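Local coordinates for 30S ribosomal protein S6 (Thermotoga maritima, PDB 1VMB) that probably binds 16S ribosomal RNA together with protein bS18 as a structural component of the small ribosomal subunit, at residues Glu94-Tyr97 / Arg98-Glu102. Numbering follows the deposited sequence.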
loop_
_atom_site.group_PDB
_atom_site.type_symbol
_atom_site.label_atom_id
_atom_site.label_comp_id
_atom_site.label_asym_id
_atom_site.label_seq_id
_atom_site.Cartn_x
_atom_site.Cartn_y
_atom_site.Cartn_z
ATOM N N GLU A 94 8.712 1.488 2.755
ATOM C CA GLU A 94 9.306 0.179 2.848
ATOM C C GLU A 94 9.759 -0.160 4.238
ATOM O O GLU A 94 9.510 -1.269 4.759
ATOM C CB GLU A 94 10.469 0.138 1.874
ATOM C CG GLU A 94 11.268 -1.136 1.939
ATOM C CD GLU A 94 10.586 -2.340 1.328
ATOM O OE1 GLU A 94 9.582 -2.174 0.599
ATOM O OE2 GLU A 94 11.116 -3.458 1.583
ATOM N N ASN A 95 10.409 0.802 4.881
ATOM C CA ASN A 95 10.898 0.609 6.261
ATOM C C ASN A 95 9.785 0.445 7.281
ATOM O O ASN A 95 9.926 -0.348 8.224
ATOM C CB ASN A 95 11.854 1.719 6.645
ATOM C CG ASN A 95 13.186 1.585 5.939
ATOM O OD1 ASN A 95 13.459 0.576 5.280
ATOM N ND2 ASN A 95 14.016 2.588 6.070
ATOM N N PHE A 96 8.664 1.141 7.134
ATOM C CA PHE A 96 7.474 0.872 7.987
ATOM C C PHE A 96 7.038 -0.588 7.839
ATOM O O PHE A 96 6.832 -1.310 8.809
ATOM C CB PHE A 96 6.286 1.798 7.639
ATOM C CG PHE A 96 5.058 1.471 8.430
ATOM C CD1 PHE A 96 4.999 1.862 9.703
ATOM C CD2 PHE A 96 4.007 0.749 7.863
ATOM C CE1 PHE A 96 3.881 1.546 10.478
ATOM C CE2 PHE A 96 2.895 0.387 8.656
ATOM C CZ PHE A 96 2.879 0.813 9.950
ATOM N N TYR A 97 6.883 -1.026 6.604
ATOM C CA TYR A 97 6.472 -2.430 6.391
ATOM C C TYR A 97 7.455 -3.427 7.018
ATOM O O TYR A 97 7.036 -4.399 7.685
ATOM C CB TYR A 97 6.353 -2.714 4.886
ATOM C CG TYR A 97 5.233 -2.047 4.126
ATOM C CD1 TYR A 97 3.935 -1.981 4.621
ATOM C CD2 TYR A 97 5.443 -1.584 2.826
ATOM C CE1 TYR A 97 2.882 -1.409 3.913
ATOM C CE2 TYR A 97 4.369 -1.028 2.088
ATOM C CZ TYR A 97 3.118 -0.926 2.637
ATOM O OH TYR A 97 2.106 -0.429 1.899
ATOM N N ARG A 98 8.767 -3.186 6.854
ATOM C CA ARG A 98 9.785 -4.061 7.376
ATOM C C ARG A 98 9.684 -4.301 8.887
ATOM O O ARG A 98 10.120 -5.344 9.376
ATOM C CB ARG A 98 11.149 -3.532 7.023
ATOM C CG ARG A 98 11.463 -3.708 5.603
ATOM C CD ARG A 98 12.841 -3.238 5.223
ATOM N NE ARG A 98 13.003 -3.347 3.783
ATOM C CZ ARG A 98 14.166 -3.424 3.159
ATOM N NH1 ARG A 98 15.328 -3.500 3.813
ATOM N NH2 ARG A 98 14.186 -3.459 1.831
ATOM N N VAL A 99 9.114 -3.348 9.624
ATOM C CA VAL A 99 9.055 -3.445 11.110
ATOM C C VAL A 99 7.709 -3.844 11.674
ATOM O O VAL A 99 7.561 -3.899 12.878
ATOM C CB VAL A 99 9.558 -2.140 11.788
ATOM C CG1 VAL A 99 11.006 -1.823 11.327
ATOM C CG2 VAL A 99 8.601 -0.911 11.484
ATOM N N THR A 100 6.756 -4.141 10.775
ATOM C CA THR A 100 5.381 -4.390 11.112
ATOM C C THR A 100 4.949 -5.790 10.759
ATOM O O THR A 100 4.460 -5.992 9.662
ATOM C CB THR A 100 4.536 -3.368 10.325
ATOM O OG1 THR A 100 4.932 -2.042 10.709
ATOM C CG2 THR A 100 3.041 -3.460 10.725
ATOM N N PRO A 101 5.165 -6.762 11.652
ATOM C CA PRO A 101 4.898 -8.178 11.340
ATOM C C PRO A 101 3.443 -8.523 11.060
ATOM O O PRO A 101 3.171 -9.561 10.455
ATOM C CB PRO A 101 5.369 -8.902 12.573
ATOM C CG PRO A 101 5.467 -7.903 13.622
ATOM C CD PRO A 101 5.848 -6.618 12.948
ATOM N N GLU A 102 2.526 -7.702 11.512
ATOM C CA GLU A 102 1.129 -7.878 11.218
ATOM C C GLU A 102 0.848 -7.749 9.720
ATOM O O GLU A 102 -0.173 -8.253 9.250
ATOM C CB GLU A 102 0.333 -6.833 11.973
ATOM C CG GLU A 102 0.379 -7.022 13.481
ATOM C CD GLU A 102 1.580 -6.380 14.177
ATOM O OE1 GLU A 102 2.440 -5.700 13.555
ATOM O OE2 GLU A 102 1.664 -6.574 15.413
#
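R98 reaches back one helical turn to E94 and grips a single carboxylate oxygen in a side-on salt bridge. R98 NE lies 2.9 Å from OE2 of E94. The second bond, from R98 NH2 to the same E94 OE2 at 3.1 Å, is more bent, with an N-H...O angle of 142°. The oxygen sits at the guanidinium edge, almost in its plane, and NE meets the anti lone pair of OE2; the carboxylate stands nearly perpendicular to the guanidinium, 82° apart. An extended chain from CG to NE carries the R98 head along the helix surface, while E94 bends at chi2 to present OE2. Its other oxygen, OE1, is hydrogen-bonded to W106, so the carboxylate links this exposed arginine to strand 103-110. The backbone adds an i to i+4 bond between the same two residues, R98 N to E94 O at 2.9 Å.

Here helix 91-98 comes to its end in the ferredoxin-like alpha+beta fold of S6, whose two core helices, 33-51 and 91-98, cover one face of a four-stranded antiparallel sheet, and the bonding pattern changes accordingly. V99 N keeps a weak bond to N95 O and a shorter one, 3.2 Å, to F96 O; T100 N bonds to Y97 O at 3.1 Å, an i to i+3 pairing.

T100 closes this turn with its side chain. T100 OG1 donates to F96 O at 2.8 Å, approaching from the face of the carbonyl plane opposite to V99 N, so two donors hold that oxygen. The same T100 OG1 sits over the centre of the F96 ring, 3.6 Å above its plane. F96 has CG anti to its backbone N (chi1 176°), which swings the ring beneath the threonine, where it also packs on V43 and I46 of helix 33-51.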